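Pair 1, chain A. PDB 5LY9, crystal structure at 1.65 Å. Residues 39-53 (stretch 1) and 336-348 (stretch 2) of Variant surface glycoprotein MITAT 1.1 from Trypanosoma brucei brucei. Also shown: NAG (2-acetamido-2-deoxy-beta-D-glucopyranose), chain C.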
# COMPACT_ATOMS: atom_id res chain seq x y z
N ILE A 39 10.76 11.64 -5.25
CA ILE A 39 10.04 12.92 -5.00
C ILE A 39 10.84 13.85 -4.10
O ILE A 39 10.97 15.05 -4.34
CB ILE A 39 8.65 12.60 -4.40
CG1 ILE A 39 7.74 12.01 -5.49
CG2 ILE A 39 8.00 13.87 -3.84
CD1 ILE A 39 6.47 11.32 -5.01
N GLN A 40 11.36 13.28 -3.04
CA GLN A 40 12.29 13.98 -2.13
C GLN A 40 13.52 14.54 -2.74
O GLN A 40 13.88 15.67 -2.39
CB GLN A 40 12.66 13.18 -0.89
CG GLN A 40 11.47 12.86 0.02
CD GLN A 40 11.92 11.88 1.10
OE1 GLN A 40 12.47 10.80 0.79
NE2 GLN A 40 11.71 12.25 2.36
N LYS A 41 14.16 13.76 -3.60
CA LYS A 41 15.37 14.22 -4.26
C LYS A 41 15.04 15.42 -5.15
O LYS A 41 15.86 16.33 -5.27
CB LYS A 41 15.93 13.10 -5.14
CG LYS A 41 16.54 12.00 -4.29
CD LYS A 41 17.11 10.91 -5.20
CE LYS A 41 17.69 9.80 -4.33
NZ LYS A 41 18.10 8.67 -5.18
N ILE A 42 13.88 15.41 -5.81
CA ILE A 42 13.49 16.53 -6.66
C ILE A 42 13.11 17.73 -5.83
O ILE A 42 13.44 18.90 -6.22
CB ILE A 42 12.39 16.12 -7.66
CG1 ILE A 42 12.90 15.01 -8.59
CG2 ILE A 42 12.00 17.24 -8.60
CD1 ILE A 42 11.77 14.39 -9.36
N LYS A 43 12.46 17.51 -4.71
CA LYS A 43 12.25 18.61 -3.74
C LYS A 43 13.56 19.18 -3.27
O LYS A 43 13.68 20.42 -3.16
CB LYS A 43 11.38 18.17 -2.56
CG LYS A 43 11.09 19.20 -1.53
CD LYS A 43 10.33 20.43 -1.98
CE LYS A 43 8.87 20.18 -2.37
NZ LYS A 43 8.09 21.29 -3.05
N ALA A 44 14.54 18.31 -2.96
CA ALA A 44 15.83 18.84 -2.53
C ALA A 44 16.44 19.73 -3.63
O ALA A 44 17.00 20.79 -3.35
CB ALA A 44 16.76 17.73 -2.16
N ALA A 45 16.30 19.34 -4.88
CA ALA A 45 16.84 20.14 -5.96
C ALA A 45 16.12 21.49 -6.07
O ALA A 45 16.77 22.54 -6.28
CB ALA A 45 16.78 19.39 -7.27
N GLU A 46 14.78 21.49 -5.93
CA GLU A 46 14.04 22.71 -5.83
C GLU A 46 14.61 23.61 -4.76
O GLU A 46 14.86 24.80 -4.98
CB GLU A 46 12.55 22.42 -5.59
CG GLU A 46 11.71 23.68 -5.46
CD GLU A 46 10.33 23.49 -4.92
OE1 GLU A 46 9.87 22.36 -4.74
OE2 GLU A 46 9.65 24.51 -4.66
N TYR A 47 14.85 23.02 -3.59
CA TYR A 47 15.36 23.80 -2.46
C TYR A 47 16.76 24.39 -2.75
O TYR A 47 17.03 25.54 -2.46
CB TYR A 47 15.39 22.98 -1.19
CG TYR A 47 14.13 22.89 -0.39
CD1 TYR A 47 13.39 24.01 -0.08
CD2 TYR A 47 13.74 21.70 0.20
CE1 TYR A 47 12.20 23.94 0.66
CE2 TYR A 47 12.58 21.65 0.97
CZ TYR A 47 11.83 22.76 1.21
OH TYR A 47 10.73 22.74 2.05
N LYS A 48 17.64 23.59 -3.34
CA LYS A 48 19.02 24.04 -3.60
C LYS A 48 19.01 25.22 -4.52
O LYS A 48 19.68 26.21 -4.27
CB LYS A 48 19.92 22.92 -4.13
CG LYS A 48 20.10 21.85 -3.08
CD LYS A 48 21.14 20.82 -3.41
CE LYS A 48 20.78 19.45 -2.89
NZ LYS A 48 21.94 18.54 -3.00
N VAL A 49 18.27 25.11 -5.63
CA VAL A 49 18.21 26.26 -6.57
C VAL A 49 17.58 27.46 -5.89
O VAL A 49 18.06 28.58 -6.04
CB VAL A 49 17.53 25.91 -7.92
CG1 VAL A 49 17.68 27.06 -8.86
CG2 VAL A 49 18.14 24.64 -8.55
N SER A 50 16.53 27.24 -5.09
CA SER A 50 15.87 28.33 -4.36
C SER A 50 16.81 29.05 -3.39
O SER A 50 16.78 30.28 -3.28
CB SER A 50 14.68 27.84 -3.56
OG SER A 50 13.68 27.19 -4.37
N ILE A 51 17.61 28.27 -2.67
CA ILE A 51 18.56 28.82 -1.74
C ILE A 51 19.63 29.65 -2.48
O ILE A 51 19.97 30.76 -2.07
CB ILE A 51 19.25 27.67 -0.93
CG1 ILE A 51 18.28 27.01 0.07
CG2 ILE A 51 20.52 28.22 -0.26
CD1 ILE A 51 18.68 25.58 0.47
N TYR A 52 20.14 29.12 -3.59
CA TYR A 52 21.14 29.84 -4.37
C TYR A 52 20.56 31.19 -4.81
O TYR A 52 21.22 32.25 -4.75
CB TYR A 52 21.50 29.06 -5.60
CG TYR A 52 22.61 29.72 -6.37
CD1 TYR A 52 22.35 30.66 -7.29
CD2 TYR A 52 23.94 29.28 -6.20
CE1 TYR A 52 23.40 31.29 -7.99
CE2 TYR A 52 24.99 29.85 -6.93
CZ TYR A 52 24.71 30.85 -7.80
OH TYR A 52 25.74 31.46 -8.51
N LEU A 53 19.33 31.18 -5.32
CA LEU A 53 18.71 32.42 -5.74
C LEU A 53 18.52 33.37 -4.60
O LEU A 53 18.72 34.61 -4.76
CB LEU A 53 17.38 32.14 -6.37
CG LEU A 53 17.45 31.49 -7.74
CD1 LEU A 53 16.13 30.83 -8.11
CD2 LEU A 53 17.79 32.54 -8.75
N PRO A 336 28.98 22.74 1.01
CA PRO A 336 28.45 23.10 -0.27
C PRO A 336 27.07 22.44 -0.44
O PRO A 336 26.79 21.39 0.09
CB PRO A 336 29.48 22.55 -1.22
CG PRO A 336 30.01 21.34 -0.58
CD PRO A 336 29.86 21.57 0.93
N LEU A 337 26.17 23.10 -1.17
CA LEU A 337 24.82 22.59 -1.35
C LEU A 337 24.83 21.19 -1.87
O LEU A 337 23.97 20.38 -1.51
CB LEU A 337 23.98 23.51 -2.27
CG LEU A 337 23.44 24.79 -1.63
CD1 LEU A 337 22.84 25.78 -2.61
CD2 LEU A 337 22.40 24.41 -0.56
N GLY A 338 25.75 20.91 -2.78
CA GLY A 338 25.89 19.57 -3.32
C GLY A 338 26.12 18.48 -2.24
O GLY A 338 25.88 17.33 -2.53
N LYS A 339 26.52 18.82 -1.03
CA LYS A 339 26.62 17.78 0.02
C LYS A 339 25.47 17.76 0.98
O LYS A 339 25.53 17.02 1.98
CB LYS A 339 27.90 17.98 0.79
CG LYS A 339 29.10 17.53 -0.05
CD LYS A 339 30.39 17.98 0.59
CE LYS A 339 31.59 17.11 0.21
NZ LYS A 339 32.81 17.76 0.77
N ILE A 340 24.44 18.58 0.76
CA ILE A 340 23.35 18.67 1.76
C ILE A 340 22.14 18.09 1.03
O ILE A 340 21.74 18.63 0.01
CB ILE A 340 23.04 20.15 2.13
CG1 ILE A 340 24.29 20.82 2.71
CG2 ILE A 340 21.88 20.23 3.10
CD1 ILE A 340 24.26 22.33 2.87
N HIS A 341 21.66 16.97 1.48
CA HIS A 341 20.56 16.25 0.77
C HIS A 341 19.24 16.18 1.58
O HIS A 341 18.18 15.93 0.99
CB HIS A 341 21.03 14.84 0.42
CG HIS A 341 21.25 13.97 1.61
ND1 HIS A 341 20.23 13.28 2.24
CD2 HIS A 341 22.37 13.72 2.33
CE1 HIS A 341 20.71 12.67 3.31
NE2 HIS A 341 22.02 12.89 3.37
N ASP A 342 19.30 16.42 2.89
CA ASP A 342 18.16 16.22 3.75
C ASP A 342 17.16 17.33 3.52
O ASP A 342 17.51 18.51 3.68
CB ASP A 342 18.60 16.17 5.19
CG ASP A 342 17.46 15.92 6.12
OD1 ASP A 342 16.99 14.74 6.22
OD2 ASP A 342 16.95 16.89 6.69
N THR A 343 15.91 16.96 3.23
CA THR A 343 14.92 17.97 2.94
C THR A 343 14.59 18.87 4.10
O THR A 343 14.28 20.02 3.90
CB THR A 343 13.60 17.42 2.37
OG1 THR A 343 13.07 16.50 3.28
CG2 THR A 343 13.85 16.70 1.05
N VAL A 344 14.59 18.35 5.30
CA VAL A 344 14.31 19.19 6.46
C VAL A 344 15.41 20.22 6.63
O VAL A 344 15.17 21.44 6.80
CB VAL A 344 14.17 18.32 7.76
CG1 VAL A 344 14.10 19.22 8.98
CG2 VAL A 344 12.94 17.51 7.63
N GLU A 345 16.65 19.76 6.56
CA GLU A 345 17.77 20.72 6.58
C GLU A 345 17.70 21.78 5.52
O GLU A 345 17.96 22.95 5.81
CB GLU A 345 19.12 20.03 6.39
CG GLU A 345 19.47 19.17 7.59
CD GLU A 345 20.82 18.45 7.46
OE1 GLU A 345 21.66 18.84 6.60
OE2 GLU A 345 21.00 17.40 8.23
N LEU A 346 17.37 21.38 4.30
CA LEU A 346 17.33 22.34 3.19
C LEU A 346 16.22 23.34 3.38
O LEU A 346 16.38 24.51 3.12
CB LEU A 346 17.17 21.61 1.87
CG LEU A 346 18.47 20.91 1.50
CD1 LEU A 346 18.17 19.90 0.41
CD2 LEU A 346 19.60 21.87 1.01
N GLY A 347 15.05 22.87 3.84
CA GLY A 347 13.95 23.75 4.24
C GLY A 347 14.35 24.81 5.27
O GLY A 347 13.97 25.98 5.14
N ASP A 348 15.09 24.43 6.29
CA ASP A 348 15.60 25.38 7.27
C ASP A 348 16.54 26.43 6.61
O ASP A 348 16.46 27.65 6.89
CB ASP A 348 16.47 24.67 8.33
CG ASP A 348 15.68 23.90 9.37
OD1 ASP A 348 14.44 23.87 9.38
OD2 ASP A 348 16.41 23.26 10.22
C1 NAG C . 20.84 16.30 -7.85
C2 NAG C . 21.30 17.44 -7.01
C3 NAG C . 22.76 17.30 -6.56
C4 NAG C . 23.01 15.92 -5.95
C5 NAG C . 22.50 14.90 -6.95
C6 NAG C . 22.69 13.45 -6.54
C7 NAG C . 20.54 19.74 -7.13
C8 NAG C . 20.60 21.03 -7.88
N2 NAG C . 21.21 18.74 -7.67
O3 NAG C . 23.14 18.33 -5.61
O4 NAG C . 24.39 15.73 -5.47
O5 NAG C . 21.07 15.09 -7.17
O6 NAG C . 22.02 13.27 -5.32
O7 NAG C . 19.88 19.58 -6.14
O HOH W 1 10.81 15.04 2.91

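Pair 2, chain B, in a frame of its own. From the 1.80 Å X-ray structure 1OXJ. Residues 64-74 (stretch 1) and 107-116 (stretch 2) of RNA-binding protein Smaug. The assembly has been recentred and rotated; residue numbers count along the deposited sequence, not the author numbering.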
# COMPACT_ATOMS: atom_id res chain seq x y z
N GLU B 64 1.50 -1.62 -10.76
CA GLU B 64 0.05 -1.73 -10.96
C GLU B 64 -0.79 -1.07 -9.87
O GLU B 64 -2.01 -0.95 -9.99
CB GLU B 64 -0.36 -3.19 -11.09
CG GLU B 64 0.05 -3.84 -12.40
CD GLU B 64 -0.37 -3.03 -13.61
OE1 GLU B 64 -1.57 -2.69 -13.72
OE2 GLU B 64 0.49 -2.72 -14.46
N ARG B 65 -0.14 -0.63 -8.80
CA ARG B 65 -0.87 -0.01 -7.70
C ARG B 65 -1.90 1.04 -8.10
O ARG B 65 -3.05 0.98 -7.64
CB ARG B 65 0.12 0.58 -6.69
CG ARG B 65 0.82 -0.47 -5.84
CD ARG B 65 1.86 0.16 -4.96
NE ARG B 65 2.89 0.86 -5.74
CZ ARG B 65 3.86 1.58 -5.21
NH1 ARG B 65 3.94 1.69 -3.89
NH2 ARG B 65 4.74 2.20 -5.98
N ALA B 66 -1.51 2.00 -8.93
CA ALA B 66 -2.45 3.05 -9.34
C ALA B 66 -3.71 2.47 -9.99
O ALA B 66 -4.83 2.91 -9.71
CB ALA B 66 -1.77 4.03 -10.29
N ASN B 67 -3.53 1.49 -10.87
CA ASN B 67 -4.67 0.87 -11.54
C ASN B 67 -5.51 0.08 -10.53
O ASN B 67 -6.75 0.15 -10.54
CB ASN B 67 -4.20 -0.09 -12.65
CG ASN B 67 -3.49 0.64 -13.79
OD1 ASN B 67 -3.89 1.73 -14.18
ND2 ASN B 67 -2.44 0.02 -14.33
N ILE B 68 -4.85 -0.66 -9.65
CA ILE B 68 -5.55 -1.44 -8.63
C ILE B 68 -6.39 -0.52 -7.75
O ILE B 68 -7.57 -0.76 -7.53
CB ILE B 68 -4.57 -2.22 -7.74
CG1 ILE B 68 -3.93 -3.35 -8.56
CG2 ILE B 68 -5.30 -2.76 -6.52
CD1 ILE B 68 -2.71 -3.97 -7.90
N LEU B 69 -5.78 0.55 -7.25
CA LEU B 69 -6.51 1.49 -6.40
C LEU B 69 -7.65 2.14 -7.17
O LEU B 69 -8.75 2.32 -6.65
CB LEU B 69 -5.56 2.55 -5.84
CG LEU B 69 -4.54 1.99 -4.84
CD1 LEU B 69 -3.42 3.01 -4.57
CD2 LEU B 69 -5.27 1.63 -3.54
N ASN B 70 -7.39 2.49 -8.42
CA ASN B 70 -8.41 3.12 -9.26
C ASN B 70 -9.59 2.16 -9.39
O ASN B 70 -10.75 2.56 -9.24
CB ASN B 70 -7.82 3.42 -10.64
CG ASN B 70 -8.83 4.05 -11.58
OD1 ASN B 70 -9.36 5.13 -11.30
ND2 ASN B 70 -9.10 3.38 -12.70
N ARG B 71 -9.29 0.90 -9.67
CA ARG B 71 -10.31 -0.13 -9.82
C ARG B 71 -11.13 -0.31 -8.54
O ARG B 71 -12.36 -0.38 -8.59
CB ARG B 71 -9.65 -1.46 -10.18
CG ARG B 71 -10.64 -2.58 -10.47
CD ARG B 71 -10.22 -3.86 -9.78
NE ARG B 71 -8.84 -4.23 -10.08
CZ ARG B 71 -8.21 -5.25 -9.50
NH1 ARG B 71 -8.84 -6.00 -8.61
NH2 ARG B 71 -6.95 -5.52 -9.82
N VAL B 72 -10.45 -0.42 -7.40
CA VAL B 72 -11.14 -0.60 -6.13
C VAL B 72 -12.05 0.59 -5.86
O VAL B 72 -13.19 0.43 -5.45
CB VAL B 72 -10.13 -0.77 -4.97
CG1 VAL B 72 -10.86 -0.68 -3.63
CG2 VAL B 72 -9.42 -2.11 -5.10
N GLU B 73 -11.53 1.79 -6.09
CA GLU B 73 -12.33 2.98 -5.89
C GLU B 73 -13.62 2.86 -6.69
O GLU B 73 -14.72 3.02 -6.17
CB GLU B 73 -11.56 4.22 -6.37
CG GLU B 73 -12.35 5.51 -6.24
CD GLU B 73 -11.61 6.71 -6.80
OE1 GLU B 73 -10.41 6.87 -6.48
OE2 GLU B 73 -12.23 7.49 -7.55
N GLN B 74 -13.46 2.58 -7.98
CA GLN B 74 -14.58 2.45 -8.91
C GLN B 74 -15.60 1.38 -8.52
O GLN B 74 -16.79 1.67 -8.40
CB GLN B 74 -14.03 2.15 -10.30
CG GLN B 74 -15.08 1.99 -11.37
CD GLN B 74 -14.46 1.55 -12.68
OE1 GLN B 74 -13.58 2.22 -13.22
NE2 GLN B 74 -14.93 0.41 -13.20
N PRO B 107 -2.31 13.65 -10.27
CA PRO B 107 -2.87 13.12 -9.02
C PRO B 107 -3.36 11.67 -9.17
O PRO B 107 -3.37 10.91 -8.20
CB PRO B 107 -4.02 14.08 -8.72
CG PRO B 107 -3.49 15.39 -9.27
CD PRO B 107 -2.89 14.97 -10.59
N GLU B 108 -3.75 11.31 -10.38
CA GLU B 108 -4.24 9.96 -10.65
C GLU B 108 -3.15 8.91 -10.53
O GLU B 108 -3.45 7.72 -10.39
CB GLU B 108 -4.87 9.90 -12.05
CG GLU B 108 -4.39 10.98 -13.02
CD GLU B 108 -5.05 12.32 -12.76
OE1 GLU B 108 -6.29 12.39 -12.82
OE2 GLU B 108 -4.33 13.31 -12.51
N GLU B 109 -1.89 9.34 -10.58
CA GLU B 109 -0.76 8.42 -10.47
C GLU B 109 -0.06 8.56 -9.13
O GLU B 109 0.95 7.91 -8.88
CB GLU B 109 0.24 8.69 -11.60
CG GLU B 109 -0.37 8.64 -12.99
CD GLU B 109 -0.87 7.26 -13.36
OE1 GLU B 109 -1.69 7.16 -14.30
OE2 GLU B 109 -0.43 6.28 -12.73
N ASN B 110 -0.58 9.43 -8.27
CA ASN B 110 0.01 9.66 -6.94
C ASN B 110 -0.49 8.52 -6.04
O ASN B 110 -1.61 8.56 -5.57
CB ASN B 110 -0.46 11.01 -6.41
CG ASN B 110 0.29 11.44 -5.16
OD1 ASN B 110 0.41 10.68 -4.20
ND2 ASN B 110 0.78 12.68 -5.15
N ILE B 111 0.35 7.50 -5.85
CA ILE B 111 -0.04 6.32 -5.05
C ILE B 111 -0.57 6.61 -3.66
O ILE B 111 -1.59 6.05 -3.24
CB ILE B 111 1.13 5.30 -4.93
CG1 ILE B 111 1.67 4.93 -6.32
CG2 ILE B 111 0.66 4.04 -4.18
CD1 ILE B 111 0.60 4.52 -7.32
N GLY B 112 0.13 7.47 -2.93
CA GLY B 112 -0.31 7.80 -1.59
C GLY B 112 -1.68 8.44 -1.60
O GLY B 112 -2.53 8.12 -0.76
N LEU B 113 -1.90 9.34 -2.55
CA LEU B 113 -3.18 10.03 -2.67
C LEU B 113 -4.32 9.07 -3.03
O LEU B 113 -5.41 9.16 -2.46
CB LEU B 113 -3.07 11.12 -3.74
CG LEU B 113 -4.17 12.17 -3.77
CD1 LEU B 113 -4.08 13.01 -2.49
CD2 LEU B 113 -4.00 13.06 -5.01
N ARG B 114 -4.08 8.17 -3.98
CA ARG B 114 -5.09 7.21 -4.39
C ARG B 114 -5.41 6.27 -3.23
O ARG B 114 -6.56 5.88 -3.04
CB ARG B 114 -4.61 6.39 -5.59
CG ARG B 114 -4.32 7.22 -6.86
CD ARG B 114 -5.48 8.14 -7.19
NE ARG B 114 -6.72 7.43 -7.48
CZ ARG B 114 -7.07 6.95 -8.68
NH1 ARG B 114 -6.26 7.10 -9.72
NH2 ARG B 114 -8.24 6.35 -8.85
N PHE B 115 -4.38 5.91 -2.47
CA PHE B 115 -4.54 5.02 -1.33
C PHE B 115 -5.42 5.67 -0.27
O PHE B 115 -6.33 5.03 0.27
CB PHE B 115 -3.17 4.68 -0.73
CG PHE B 115 -3.22 3.61 0.32
CD1 PHE B 115 -3.12 2.28 -0.03
CD2 PHE B 115 -3.37 3.95 1.66
CE1 PHE B 115 -3.18 1.27 0.95
CE2 PHE B 115 -3.42 2.96 2.65
CZ PHE B 115 -3.32 1.61 2.29
N LEU B 116 -5.15 6.93 0.04
CA LEU B 116 -5.95 7.64 1.03
C LEU B 116 -7.38 7.85 0.54
O LEU B 116 -8.32 7.86 1.33
CB LEU B 116 -5.30 8.98 1.37
CG LEU B 116 -4.03 8.92 2.22
CD1 LEU B 116 -3.51 10.32 2.42
CD2 LEU B 116 -4.33 8.26 3.57
O HOH W 2 -8.17 5.92 -5.21

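Backbone geometry limits where side chains can meet, but it leaves open the chemistry by which they do so. Pairs 1 and 2, taken from a trypanosome variant surface glycoprotein and the RNA-binding protein Smaug, illustrate the point. In each, a helix receives a second helix running in nearly the same direction, at an angle of 21°, with axes that approach to 9.5 Å in pair 1 and 9.4 Å in pair 2. Fourteen central residues superpose with an RMSD of 0.5 Å.

The second helix begins in the same way in both. D342(A) and N110(B) coincide at the N-cap, where backbone amides of the first turn lack partners within the helix. The D342(A) side chain accepts through OD2 from E345(A) N at 2.9 Å, and N110(B) OD1 accepts from L113(B) N, the matching position, at 3.1 Å. Acid and amide are interchangeable here because each offers a side-chain oxygen.

Another constant is alanine. A44(A) and A66(B) lie where the backbones come close, their CA atoms 5.6 Å from that of T343(A) and 5.7 Å from that of E109(B), respectively. The small methyl is used at once as a packing surface: A44(A) CB lies 3.6 Å from L346(A) CD1, and A66(B) CB lies 3.8 Å from I111(B) CD1.

L346(A) and R114(B) show how far the chemistry at one position can differ. L346(A) is a classic knob, seated among A44(A), Y47(A), K48(A) and I51(A); its CD2 is 3.9 Å from I51(A) CD1. R114(B) takes its place with a folded side chain, its first three chi angles all m, and its requirements are polar. Its NH2 donates to N70(B) OD1 at 3.0 Å and to E73(B) OE1 at 3.3 Å, the latter bond forming part of a salt bridge, with both acceptors near the guanidinium plane. The matching residues change accordingly: where leucine meets I51(A), arginine meets E73(B). A water reinforces the charged arrangement by donating to E73(B) OE1 and R114(B) O and accepting from R114(B) NE.

The basic side chain that reaches carbonyls ahead of the second helix comes from the first helix in pair 1 and from the second in pair 2. K48(A), the position matched by N70(B), extends its NZ to L337(A) O at 3.1 Å and, weakly, to I340(A) O at 3.0 Å, donating to both. The same NZ donates to NAG O3 at 2.9 Å, tying the sugar to the contact. In pair 2 R114(B) NH1 donates to E108(B) O at 3.0 Å; since E108(B) matches I340(A), both solutions bring a basic group to a carbonyl at this position.

Y47(A) lays its ring face over G347(A), whose CA lies 4.0 Å from the ring centroid. L69(B) fills the matching site, while F115(B), pointing away overall, meets it with L69(B) CD2 4.2 Å from F115(B) CD1. One backbone arrangement therefore accommodates an apolar knob at a position where the other pair places a charged network, each alongside contacts of the other kind.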